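Long-range contacts in outer membrane protein TP0453 (PDB 3K8G), which might take part in ligand transport and alters membrane permeability at acidic pH as a lipoprotein associated with the outer membrane of Treponema pallidum: residues V15-D20 with N139-Q144; F25-N30 with D52-V57; P147-E152 with T161-I166; S205-N210 with G233-I238. One frame throughout, in Å; residues are numbered along the deposited sequence.

Contact 1: residues V15-D20 with N139-Q144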
loop_
_atom_site.group_PDB
_atom_site.type_symbol
_atom_site.label_atom_id
_atom_site.label_comp_id
_atom_site.label_asym_id
_atom_site.label_seq_id
_atom_site.Cartn_x
_atom_site.Cartn_y
_atom_site.Cartn_z
ATOM N N VAL A 15 6.986 7.199 -5.148
ATOM C CA VAL A 15 5.524 7.291 -4.949
ATOM C C VAL A 15 5.130 8.670 -4.360
ATOM O O VAL A 15 4.019 9.149 -4.570
ATOM C CB VAL A 15 4.921 6.103 -4.138
ATOM C CG1 VAL A 15 5.247 4.766 -4.880
ATOM C CG2 VAL A 15 5.475 6.059 -2.687
ATOM N N GLY A 16 6.039 9.291 -3.622
ATOM C CA GLY A 16 5.878 10.694 -3.244
ATOM C C GLY A 16 5.591 10.949 -1.790
ATOM O O GLY A 16 5.070 10.097 -1.084
ATOM N N SER A 17 5.917 12.170 -1.368
ATOM C CA SER A 17 5.582 12.743 -0.069
ATOM C C SER A 17 4.130 13.183 0.066
ATOM O O SER A 17 3.505 13.532 -0.903
ATOM C CB SER A 17 6.429 14.044 0.109
ATOM O OG SER A 17 7.694 13.631 0.483
ATOM N N GLY A 18 3.678 13.283 1.312
ATOM C CA GLY A 18 2.392 13.878 1.660
ATOM C C GLY A 18 1.208 12.926 1.546
ATOM O O GLY A 18 0.068 13.380 1.502
ATOM N N ALA A 19 1.457 11.614 1.489
ATOM C CA ALA A 19 0.364 10.670 1.293
ATOM C C ALA A 19 -0.418 10.478 2.641
ATOM O O ALA A 19 0.147 10.632 3.731
ATOM C CB ALA A 19 0.923 9.275 0.780
ATOM N N ASP A 20 -1.672 10.088 2.557
ATOM C CA ASP A 20 -2.432 9.715 3.758
ATOM C C ASP A 20 -2.121 8.305 4.262
ATOM O O ASP A 20 -2.244 8.036 5.473
ATOM C CB ASP A 20 -3.894 9.842 3.437
ATOM C CG ASP A 20 -4.249 11.256 3.074
ATOM O OD1 ASP A 20 -4.462 12.010 4.012
ATOM O OD2 ASP A 20 -4.230 11.640 1.881
ATOM N N ASN A 139 14.747 13.117 -9.247
ATOM C CA ASN A 139 14.702 13.959 -8.055
ATOM C C ASN A 139 13.639 13.474 -7.056
ATOM O O ASN A 139 12.498 13.961 -7.084
ATOM C CB ASN A 139 14.433 15.441 -8.446
ATOM C CG ASN A 139 15.569 16.062 -9.304
ATOM O OD1 ASN A 139 15.331 16.472 -10.424
ATOM N ND2 ASN A 139 16.792 16.112 -8.772
ATOM N N PRO A 140 13.981 12.510 -6.171
ATOM C CA PRO A 140 12.905 11.888 -5.388
ATOM C C PRO A 140 12.376 12.792 -4.270
ATOM O O PRO A 140 13.093 13.690 -3.797
ATOM C CB PRO A 140 13.585 10.651 -4.770
ATOM C CG PRO A 140 15.077 11.076 -4.650
ATOM C CD PRO A 140 15.268 11.791 -5.997
ATOM N N ASP A 141 11.133 12.553 -3.852
ATOM C CA ASP A 141 10.614 13.172 -2.640
ATOM C C ASP A 141 11.276 12.494 -1.426
ATOM O O ASP A 141 11.980 11.499 -1.571
ATOM C CB ASP A 141 9.100 12.959 -2.558
ATOM C CG ASP A 141 8.302 13.990 -3.367
ATOM O OD1 ASP A 141 8.933 14.907 -3.931
ATOM O OD2 ASP A 141 7.044 13.855 -3.426
ATOM N N ARG A 142 11.026 13.034 -0.244
ATOM C CA ARG A 142 11.655 12.557 0.990
ATOM C C ARG A 142 10.597 12.363 2.090
ATOM O O ARG A 142 10.608 13.076 3.108
ATOM C CB ARG A 142 12.780 13.554 1.386
ATOM C CG ARG A 142 13.669 13.940 0.111
ATOM C CD ARG A 142 14.629 15.133 0.281
ATOM N NE ARG A 142 15.605 14.787 1.299
ATOM C CZ ARG A 142 16.562 13.868 1.141
ATOM N NH1 ARG A 142 16.719 13.258 -0.044
ATOM N NH2 ARG A 142 17.369 13.574 2.175
ATOM N N PRO A 143 9.659 11.399 1.898
ATOM C CA PRO A 143 8.670 11.129 2.949
ATOM C C PRO A 143 9.355 10.601 4.237
ATOM O O PRO A 143 10.453 10.027 4.165
ATOM C CB PRO A 143 7.803 10.013 2.349
ATOM C CG PRO A 143 8.635 9.383 1.327
ATOM C CD PRO A 143 9.494 10.485 0.743
ATOM N N GLN A 144 8.712 10.832 5.378
ATOM C CA GLN A 144 9.164 10.335 6.674
ATOM C C GLN A 144 8.337 9.133 7.090
ATOM O O GLN A 144 7.106 9.187 7.087
ATOM C CB GLN A 144 9.026 11.422 7.731
ATOM C CG GLN A 144 9.807 12.704 7.437
ATOM C CD GLN A 144 9.274 13.861 8.280
ATOM O OE1 GLN A 144 8.097 14.208 8.189
ATOM N NE2 GLN A 144 10.126 14.444 9.111
HETATM O O HOH W 1 9.538 15.542 -0.075
#

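Contact 2: residues F25-N30 with D52-V57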
loop_
_atom_site.group_PDB
_atom_site.type_symbol
_atom_site.label_atom_id
_atom_site.label_comp_id
_atom_site.label_asym_id
_atom_site.label_seq_id
_atom_site.Cartn_x
_atom_site.Cartn_y
_atom_site.Cartn_z
ATOM N N PHE A 25 4.075 -4.166 0.240
ATOM C CA PHE A 25 3.691 -5.586 0.149
ATOM C C PHE A 25 4.828 -6.390 -0.505
ATOM O O PHE A 25 5.044 -6.240 -1.699
ATOM C CB PHE A 25 2.510 -5.758 -0.808
ATOM C CG PHE A 25 1.227 -5.074 -0.382
ATOM C CD1 PHE A 25 0.205 -5.800 0.220
ATOM C CD2 PHE A 25 1.005 -3.737 -0.679
ATOM C CE1 PHE A 25 -0.994 -5.196 0.587
ATOM C CE2 PHE A 25 -0.193 -3.121 -0.313
ATOM C CZ PHE A 25 -1.186 -3.843 0.317
ATOM N N PRO A 26 5.516 -7.265 0.251
ATOM C CA PRO A 26 6.297 -8.302 -0.440
ATOM C C PRO A 26 5.319 -9.205 -1.199
ATOM O O PRO A 26 4.328 -9.621 -0.633
ATOM C CB PRO A 26 7.000 -9.065 0.699
ATOM C CG PRO A 26 6.528 -8.452 2.009
ATOM C CD PRO A 26 5.492 -7.411 1.722
ATOM N N VAL A 27 5.542 -9.460 -2.481
ATOM C CA VAL A 27 4.550 -10.249 -3.236
ATOM C C VAL A 27 4.516 -11.719 -2.760
ATOM O O VAL A 27 3.445 -12.276 -2.607
ATOM C CB VAL A 27 4.744 -10.131 -4.755
ATOM C CG1 VAL A 27 3.779 -11.046 -5.531
ATOM C CG2 VAL A 27 4.548 -8.640 -5.179
ATOM N N ALA A 28 5.682 -12.315 -2.516
ATOM C CA ALA A 28 5.751 -13.726 -2.012
ATOM C C ALA A 28 5.075 -13.877 -0.651
ATOM O O ALA A 28 5.395 -13.155 0.312
ATOM C CB ALA A 28 7.182 -14.221 -1.966
ATOM N N GLY A 29 4.105 -14.791 -0.591
ATOM C CA GLY A 29 3.319 -15.032 0.622
ATOM C C GLY A 29 2.059 -14.189 0.729
ATOM O O GLY A 29 1.196 -14.446 1.596
ATOM N N ASN A 30 1.937 -13.196 -0.155
ATOM C CA ASN A 30 0.782 -12.298 -0.152
ATOM C C ASN A 30 -0.027 -12.243 -1.437
ATOM O O ASN A 30 -0.793 -11.291 -1.672
ATOM C CB ASN A 30 1.213 -10.890 0.274
ATOM C CG ASN A 30 1.873 -10.886 1.627
ATOM O OD1 ASN A 30 1.249 -11.221 2.607
ATOM N ND2 ASN A 30 3.143 -10.533 1.680
ATOM N N ASP A 52 2.440 -10.790 -11.075
ATOM C CA ASP A 52 3.078 -12.116 -11.153
ATOM C C ASP A 52 4.578 -12.075 -11.458
ATOM O O ASP A 52 5.291 -13.048 -11.207
ATOM C CB ASP A 52 2.326 -13.037 -12.134
ATOM C CG ASP A 52 0.889 -13.332 -11.673
ATOM O OD1 ASP A 52 0.060 -13.761 -12.497
ATOM O OD2 ASP A 52 0.578 -13.125 -10.480
ATOM N N ARG A 53 5.057 -10.936 -11.954
ATOM C CA ARG A 53 6.490 -10.716 -12.197
ATOM C C ARG A 53 7.162 -9.716 -11.209
ATOM O O ARG A 53 8.283 -9.264 -11.447
ATOM C CB ARG A 53 6.686 -10.219 -13.634
ATOM C CG ARG A 53 6.259 -11.256 -14.711
ATOM C CD ARG A 53 6.863 -10.933 -16.060
ATOM N NE ARG A 53 8.296 -11.222 -16.065
ATOM C CZ ARG A 53 8.847 -12.357 -16.488
ATOM N NH1 ARG A 53 8.095 -13.344 -16.974
ATOM N NH2 ARG A 53 10.161 -12.496 -16.423
ATOM N N THR A 54 6.479 -9.401 -10.111
ATOM C CA THR A 54 6.917 -8.365 -9.154
ATOM C C THR A 54 7.369 -9.005 -7.840
ATOM O O THR A 54 6.710 -9.923 -7.359
ATOM C CB THR A 54 5.761 -7.400 -8.916
ATOM O OG1 THR A 54 5.388 -6.829 -10.168
ATOM C CG2 THR A 54 6.125 -6.246 -7.919
ATOM N N THR A 55 8.495 -8.552 -7.279
ATOM C CA THR A 55 8.925 -9.071 -5.980
ATOM C C THR A 55 8.367 -8.225 -4.823
ATOM O O THR A 55 8.076 -8.775 -3.747
ATOM C CB THR A 55 10.471 -9.205 -5.851
ATOM O OG1 THR A 55 11.074 -7.942 -6.108
ATOM C CG2 THR A 55 11.030 -10.208 -6.886
ATOM N N ALA A 56 8.206 -6.909 -5.047
ATOM C CA ALA A 56 7.727 -6.018 -3.983
ATOM C C ALA A 56 6.994 -4.810 -4.561
ATOM O O ALA A 56 7.369 -4.294 -5.617
ATOM C CB ALA A 56 8.903 -5.543 -3.111
ATOM N N VAL A 57 5.933 -4.394 -3.871
ATOM C CA VAL A 57 5.130 -3.249 -4.285
ATOM C C VAL A 57 5.178 -2.176 -3.153
ATOM O O VAL A 57 4.918 -2.488 -1.994
ATOM C CB VAL A 57 3.652 -3.666 -4.542
ATOM C CG1 VAL A 57 2.757 -2.429 -4.825
ATOM C CG2 VAL A 57 3.535 -4.643 -5.755
HETATM O O HOH W 2 8.383 -11.224 -2.737
#

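Contact 3: residues P147-E152 with T161-I166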
loop_
_atom_site.group_PDB
_atom_site.type_symbol
_atom_site.label_atom_id
_atom_site.label_comp_id
_atom_site.label_asym_id
_atom_site.label_seq_id
_atom_site.Cartn_x
_atom_site.Cartn_y
_atom_site.Cartn_z
ATOM N N PRO A 147 10.426 3.571 11.832
ATOM C CA PRO A 147 11.562 2.673 11.646
ATOM C C PRO A 147 11.250 1.259 11.167
ATOM O O PRO A 147 11.982 0.750 10.329
ATOM C CB PRO A 147 12.229 2.642 13.020
ATOM C CG PRO A 147 11.775 3.887 13.691
ATOM C CD PRO A 147 10.388 4.153 13.187
ATOM N N ARG A 148 10.206 0.603 11.684
ATOM C CA ARG A 148 9.935 -0.779 11.224
ATOM C C ARG A 148 9.410 -0.793 9.785
ATOM O O ARG A 148 9.680 -1.704 9.010
ATOM C CB ARG A 148 8.942 -1.514 12.168
ATOM C CG ARG A 148 8.640 -2.912 11.693
ATOM C CD ARG A 148 7.809 -3.721 12.691
ATOM N NE ARG A 148 7.632 -5.064 12.172
ATOM C CZ ARG A 148 6.875 -5.977 12.773
ATOM N NH1 ARG A 148 6.239 -5.671 13.897
ATOM N NH2 ARG A 148 6.742 -7.169 12.232
ATOM N N PHE A 149 8.645 0.226 9.430
ATOM C CA PHE A 149 8.190 0.326 8.035
ATOM C C PHE A 149 9.428 0.429 7.096
ATOM O O PHE A 149 9.556 -0.317 6.091
ATOM C CB PHE A 149 7.257 1.533 7.883
ATOM C CG PHE A 149 6.618 1.628 6.508
ATOM C CD1 PHE A 149 5.284 1.255 6.336
ATOM C CD2 PHE A 149 7.365 2.078 5.410
ATOM C CE1 PHE A 149 4.671 1.355 5.065
ATOM C CE2 PHE A 149 6.792 2.156 4.129
ATOM C CZ PHE A 149 5.433 1.793 3.954
ATOM N N GLU A 150 10.338 1.336 7.427
ATOM C CA GLU A 150 11.627 1.463 6.680
ATOM C C GLU A 150 12.372 0.123 6.599
ATOM O O GLU A 150 12.845 -0.269 5.521
ATOM C CB GLU A 150 12.571 2.481 7.344
ATOM C CG GLU A 150 12.083 3.928 7.287
ATOM C CD GLU A 150 12.188 4.612 5.885
ATOM O OE1 GLU A 150 11.922 5.827 5.832
ATOM O OE2 GLU A 150 12.565 3.984 4.870
ATOM N N LYS A 151 12.466 -0.564 7.745
ATOM C CA LYS A 151 13.085 -1.898 7.783
ATOM C C LYS A 151 12.401 -2.914 6.844
ATOM O O LYS A 151 13.078 -3.581 6.029
ATOM C CB LYS A 151 13.161 -2.451 9.223
ATOM C CG LYS A 151 13.927 -3.793 9.327
ATOM C CD LYS A 151 15.328 -3.670 8.676
ATOM C CE LYS A 151 16.294 -4.817 9.049
ATOM N NZ LYS A 151 17.579 -4.747 8.263
ATOM N N GLU A 152 11.073 -3.021 6.941
ATOM C CA GLU A 152 10.332 -3.948 6.066
ATOM C C GLU A 152 10.610 -3.646 4.585
ATOM O O GLU A 152 10.853 -4.566 3.785
ATOM C CB GLU A 152 8.820 -3.932 6.342
ATOM C CG GLU A 152 8.378 -4.303 7.803
ATOM C CD GLU A 152 8.795 -5.712 8.254
ATOM O OE1 GLU A 152 8.802 -5.925 9.467
ATOM O OE2 GLU A 152 9.112 -6.592 7.424
ATOM N N THR A 161 6.233 -9.787 5.594
ATOM C CA THR A 161 5.376 -8.859 6.346
ATOM C C THR A 161 4.914 -7.710 5.441
ATOM O O THR A 161 5.727 -7.060 4.795
ATOM C CB THR A 161 6.116 -8.327 7.575
ATOM O OG1 THR A 161 6.436 -9.429 8.434
ATOM C CG2 THR A 161 5.255 -7.357 8.382
ATOM N N VAL A 162 3.609 -7.481 5.443
ATOM C CA VAL A 162 2.944 -6.345 4.805
ATOM C C VAL A 162 2.979 -5.183 5.821
ATOM O O VAL A 162 2.697 -5.390 7.001
ATOM C CB VAL A 162 1.477 -6.703 4.464
ATOM C CG1 VAL A 162 0.676 -5.467 3.904
ATOM C CG2 VAL A 162 1.423 -7.864 3.473
ATOM N N ALA A 163 3.370 -3.987 5.371
ATOM C CA ALA A 163 3.481 -2.823 6.289
ATOM C C ALA A 163 2.558 -1.686 5.845
ATOM O O ALA A 163 2.500 -1.366 4.657
ATOM C CB ALA A 163 4.972 -2.340 6.359
ATOM N N LEU A 164 1.846 -1.053 6.787
ATOM C CA LEU A 164 1.082 0.123 6.434
ATOM C C LEU A 164 1.424 1.222 7.416
ATOM O O LEU A 164 1.634 0.951 8.603
ATOM C CB LEU A 164 -0.433 -0.128 6.469
ATOM C CG LEU A 164 -1.028 -0.794 5.204
ATOM C CD1 LEU A 164 -0.985 -2.286 5.369
ATOM C CD2 LEU A 164 -2.462 -0.316 5.006
ATOM N N TYR A 165 1.516 2.443 6.906
ATOM C CA TYR A 165 1.628 3.587 7.789
ATOM C C TYR A 165 0.479 4.538 7.486
ATOM O O TYR A 165 0.337 5.005 6.339
ATOM C CB TYR A 165 2.967 4.287 7.572
ATOM C CG TYR A 165 3.113 5.514 8.477
ATOM C CD1 TYR A 165 3.005 5.373 9.851
ATOM C CD2 TYR A 165 3.385 6.799 7.955
ATOM C CE1 TYR A 165 3.142 6.459 10.702
ATOM C CE2 TYR A 165 3.547 7.891 8.833
ATOM C CZ TYR A 165 3.419 7.687 10.207
ATOM O OH TYR A 165 3.543 8.715 11.138
ATOM N N ILE A 166 -0.326 4.858 8.497
ATOM C CA ILE A 166 -1.626 5.517 8.216
ATOM C C ILE A 166 -1.670 6.768 9.075
ATOM O O ILE A 166 -1.629 6.651 10.303
ATOM C CB ILE A 166 -2.784 4.554 8.572
ATOM C CG1 ILE A 166 -2.662 3.263 7.741
ATOM C CG2 ILE A 166 -4.205 5.262 8.444
ATOM C CD1 ILE A 166 -2.855 1.975 8.589
HETATM O O HOH W 3 8.411 -8.534 9.983
HETATM O O HOH W 4 8.495 -7.282 5.129
#

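Contact 4: residues S205-N210 with G233-I238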
loop_
_atom_site.group_PDB
_atom_site.type_symbol
_atom_site.label_atom_id
_atom_site.label_comp_id
_atom_site.label_asym_id
_atom_site.label_seq_id
_atom_site.Cartn_x
_atom_site.Cartn_y
_atom_site.Cartn_z
ATOM N N SER A 205 0.566 -0.211 16.287
ATOM C CA SER A 205 0.765 0.789 17.276
ATOM C C SER A 205 -0.094 1.973 16.848
ATOM O O SER A 205 -0.114 2.341 15.663
ATOM C CB SER A 205 2.246 1.152 17.297
ATOM O OG SER A 205 2.500 2.134 18.273
ATOM N N LEU A 206 -0.786 2.584 17.799
ATOM C CA LEU A 206 -1.668 3.695 17.502
ATOM C C LEU A 206 -1.323 4.835 18.459
ATOM O O LEU A 206 -1.276 4.640 19.688
ATOM C CB LEU A 206 -3.142 3.263 17.648
ATOM C CG LEU A 206 -4.264 4.304 17.586
ATOM C CD1 LEU A 206 -4.383 4.905 16.174
ATOM C CD2 LEU A 206 -5.580 3.592 17.974
ATOM N N GLN A 207 -1.087 6.015 17.892
ATOM C CA GLN A 207 -0.713 7.177 18.667
ATOM C C GLN A 207 -1.967 7.676 19.393
ATOM O O GLN A 207 -3.025 7.890 18.776
ATOM C CB GLN A 207 -0.093 8.249 17.721
ATOM C CG GLN A 207 0.778 9.290 18.433
ATOM C CD GLN A 207 2.159 8.752 18.872
ATOM O OE1 GLN A 207 2.923 8.195 18.072
ATOM N NE2 GLN A 207 2.473 8.932 20.137
ATOM N N LEU A 208 -1.876 7.782 20.716
ATOM C CA LEU A 208 -3.024 8.168 21.538
ATOM C C LEU A 208 -3.041 9.668 21.891
ATOM O O LEU A 208 -4.082 10.199 22.288
ATOM C CB LEU A 208 -3.052 7.364 22.842
ATOM C CG LEU A 208 -3.225 5.833 22.772
ATOM C CD1 LEU A 208 -2.998 5.195 24.146
ATOM C CD2 LEU A 208 -4.599 5.430 22.222
ATOM N N GLY A 209 -1.897 10.330 21.763
ATOM C CA GLY A 209 -1.763 11.722 22.223
ATOM C C GLY A 209 -1.709 11.841 23.740
ATOM O O GLY A 209 -0.980 11.098 24.393
ATOM N N ASN A 210 -2.464 12.788 24.304
ATOM C CA ASN A 210 -2.549 12.940 25.765
ATOM C C ASN A 210 -3.757 12.205 26.352
ATOM O O ASN A 210 -3.906 12.083 27.574
ATOM C CB ASN A 210 -2.527 14.429 26.177
ATOM C CG ASN A 210 -1.171 15.081 25.936
ATOM O OD1 ASN A 210 -1.083 16.170 25.349
ATOM N ND2 ASN A 210 -0.103 14.418 26.382
ATOM N N GLY A 233 3.982 4.415 26.809
ATOM C CA GLY A 233 4.026 5.870 26.657
ATOM C C GLY A 233 2.694 6.353 26.116
ATOM O O GLY A 233 1.646 6.082 26.698
ATOM N N ASP A 234 2.729 7.019 24.964
ATOM C CA ASP A 234 1.515 7.542 24.340
ATOM C C ASP A 234 0.997 6.666 23.176
ATOM O O ASP A 234 0.261 7.143 22.302
ATOM C CB ASP A 234 1.757 8.995 23.886
ATOM C CG ASP A 234 1.733 9.995 25.059
ATOM O OD1 ASP A 234 1.436 9.595 26.213
ATOM O OD2 ASP A 234 2.006 11.191 24.818
ATOM N N ARG A 235 1.349 5.377 23.193
ATOM C CA ARG A 235 0.975 4.469 22.112
ATOM C C ARG A 235 0.241 3.223 22.595
ATOM O O ARG A 235 0.714 2.523 23.511
ATOM C CB ARG A 235 2.211 4.016 21.339
ATOM C CG ARG A 235 2.904 5.105 20.533
ATOM C CD ARG A 235 4.083 4.498 19.785
ATOM N NE ARG A 235 4.974 3.748 20.676
ATOM C CZ ARG A 235 5.548 2.571 20.394
ATOM N NH1 ARG A 235 5.320 1.947 19.234
ATOM N NH2 ARG A 235 6.335 2.000 21.304
ATOM N N LEU A 236 -0.900 2.954 21.966
ATOM C CA LEU A 236 -1.639 1.723 22.171
ATOM C C LEU A 236 -1.063 0.650 21.264
ATOM O O LEU A 236 -1.010 0.830 20.046
ATOM C CB LEU A 236 -3.109 1.949 21.838
ATOM C CG LEU A 236 -4.020 0.745 22.137
ATOM C CD1 LEU A 236 -4.158 0.568 23.656
ATOM C CD2 LEU A 236 -5.380 0.917 21.463
ATOM N N ILE A 237 -0.654 -0.471 21.857
ATOM C CA ILE A 237 -0.087 -1.593 21.112
ATOM C C ILE A 237 -1.042 -2.766 21.159
ATOM O O ILE A 237 -1.469 -3.186 22.237
ATOM C CB ILE A 237 1.263 -2.032 21.703
ATOM C CG1 ILE A 237 2.160 -0.815 21.985
ATOM C CG2 ILE A 237 1.932 -3.137 20.830
ATOM C CD1 ILE A 237 2.774 -0.191 20.758
ATOM N N ILE A 238 -1.391 -3.268 19.984
ATOM C CA ILE A 238 -2.217 -4.442 19.837
ATOM C C ILE A 238 -1.359 -5.477 19.151
ATOM O O ILE A 238 -0.819 -5.230 18.064
ATOM C CB ILE A 238 -3.482 -4.150 19.015
ATOM C CG1 ILE A 238 -4.274 -3.004 19.683
ATOM C CG2 ILE A 238 -4.328 -5.436 18.865
ATOM C CD1 ILE A 238 -5.536 -2.588 18.964
#

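Contact 1: residues V15-D20 with N139-Q144
The side chain of Asp141 lies against Ser17, its CB 3.4 Å from Ser17 OG while its carboxylate reaches past to the backbone. The two segments are irregular loops that meet at the surface of the U-shaped beta-half-barrel: residues 15-20 link helix 11-15 to strand 21-26, and residues 139-144 run between helices 130-135 and 147-153. A single direct hydrogen bond joins them, from Ser17 N to Asp141 OD2 (2.9 Å). It is nearly straight, with an angle of 166° at the hydrogen, and reaches OD2 on its anti side, slightly out of the carboxylate plane. The same oxygen sits 3.4 Å from the CA of Gly16, the first residue to leave helical angles, with positive phi (110°), a conformation readily taken by glycine.

A backbone hydrogen bond between Asp141 and Gly13 ties loop 139-144 to helix 11-15, and one from Tyr22 OH to Gly16 O ties residues 15-20 to strand 21-26. The ring of Pro143 borders the serine hydroxyl, its CD 3.6 Å from Ser17 OG, a van der Waals contact. In Ser17 the hydroxyl stands beside the backbone N and anti to the carbonyl carbon (chi1 -79°), which sets OG beside Asp141 CB and Pro143 N. There a water closes the contact, 2.7 Å from Ser17 OG and accepting a hydrogen bond from Arg142 N at 2.9 Å.

Contact 2: residues F25-N30 with D52-V57
The ring of Phe25 has the carbonyl oxygen of Val57 at its edge, near the ring plane, while Leu33, Ile34 and Ile37 of helix 31-41 and Val162 of the adjoining strand pack around its side chain. The other flat group, the amide of Asn30, holds Pro26 O almost in its plane: ND2 donates at 2.8 Å with an angle of 173°. This bond spans the type II turn from Val27 to Asn30, in which Asn30 N also bonds to Val27 O. Gln160 O is a second partner of ND2, and Tyr200 OH bonds to OD1.

Between the segments, Phe25 and Val57 form an antiparallel hydrogen-bonded pair, with Phe25 N to Val57 O at 2.9 Å and Val57 N to Phe25 O at 3.0 Å. Strands 21-26 and 54-62 are thus neighbours in the beta-half-barrel, and their pairing closes the excursion through helices 31-41 and 45-52. Thr55 and Ala56 form a classic beta bulge opposite Ser73. Thr55 O accepts from Val27 N at 2.9 Å, and a water links this oxygen to Ala28 N. Val27 directs CB toward the 52-57 segment. Its CG2, anti to the carbonyl carbon, is 3.3 Å from Thr54 O, 4.0 Å from Thr54 CG2 and 4.2 Å from Val57 CG2.

Contact 3: residues P147-E152 with T161-I166
Phe149 meets strand 162-166 through the CD1 and CE1 atoms of its ring: CD1 lies 3.6 Å from Ala163 CB and 4.0 Å from Tyr165 CB, and CE1 is 3.5 Å from Ala163 O. CG is anti to the backbone N (chi1 -174°), carrying the start of the ring toward the strand, where the carbonyl carbon of Leu164 lies at the ring edge. One turn along the helix, Glu152 continues the contact. Its CB and CG approach Ala163 CB, and its carboxylate comes up to Thr161, OE2 lying 3.5 Å from Thr161 CB.

That carboxylate is held in turn by Arg148. The arginine chain is extended from CG to NE, and NE donates to Glu152 OE1 in a salt bridge of 3.1 Å. The bond is nearly straight (172°), lies in the guanidinium plane and uses the anti lone pair of OE1. A water bridges the groups: it donates to OE1, accepts from Arg148 NH2, and lies 2.7 Å from Thr161 OG1. Ser159 OG bonds to both Thr161 OG1 and Glu152 OE2.

Further out, Tyr192 of strand 189-196 makes a cation-pi contact with Arg148 and packs on Phe149, Thr161 and Ala163, while Tyr22, Tyr24 and Leu12 also pack on Phe149. The helix, inferred to be amphipathic, thus lies against the half-barrel strands through an apolar patch and a polar cluster. The positive charge of Arg148 probably stabilises Glu152 as the anion, and the polar link from its carboxylate to residues 161-166 runs through water and the hydroxyls of Thr161 and Ser159, without a direct hydrogen bond.

Contact 4: residues S205-N210 with G233-I238
Backbone hydrogen bonds carry the pairing of Leu206 with Leu236: Leu206 N bonds to Leu236 O and Leu236 N to Leu206 O, each at 2.9 Å. Beyond the regular strand, Leu208 N donates to Asp234 O at 2.7 Å. In the adjacent non-hydrogen-bonded pairs, Ser205 with Ile237 and Gln207 with Arg235, the CA-H groups of Ser205 and Arg235 make contacts with Leu236 O and Leu206 O.

Polar side-chain contact is concentrated on the face bearing Ser205, Gln207, Arg235 and Ile237. Arg235, bent at chi3 (-52°), donates from NH1 to Ser205 OG at 3.0 Å. This bond is markedly bent, 130° at the hydrogen, and the hydroxyl lies well out of the guanidinium plane. Ile237 CD1 sits over one face of that group, offset toward its rim, and 3.4 Å from Ser205 OG. The amide of Gln207 reaches the Arg235 stem, NE2 being 3.9 Å from CG. A long, weak ion pair joins Arg235 to Glu232.

Leu206 and Leu236 share the other face and meet through their CB atoms; Leu208, just past the strand, adds its CD2 3.8 Å from Leu236 CB. Leu186, Ile213, Ile229 and Val231 extend this packing around the leucines. The alternation of hydrogen-bonded and non-hydrogen-bonded pairs is that of antiparallel strands, here 199-207 and 235-244 of the half-barrel.

In the fold
From the N terminus, the chain leaves helix 11-15 through residues 15-20, enters strand 21-26, and returns at contact 2 after the two helices 31-41 and 45-52. Contact 2 therefore lies within the much longer loop that contact 1 closes 119 residues along. Contacts 3 and 4 follow in series, each closing a short excursion, and no loops cross. Contact 1 touches contact 3 where Gln144 O packs against Tyr165 CE2. Contacts 2 and 3 adjoin through neighbouring strands 21-26 and 162-166, with Phe25 against Val162. Contact 4 lies further across the strand order, its centre about 17 Å from that of contact 3.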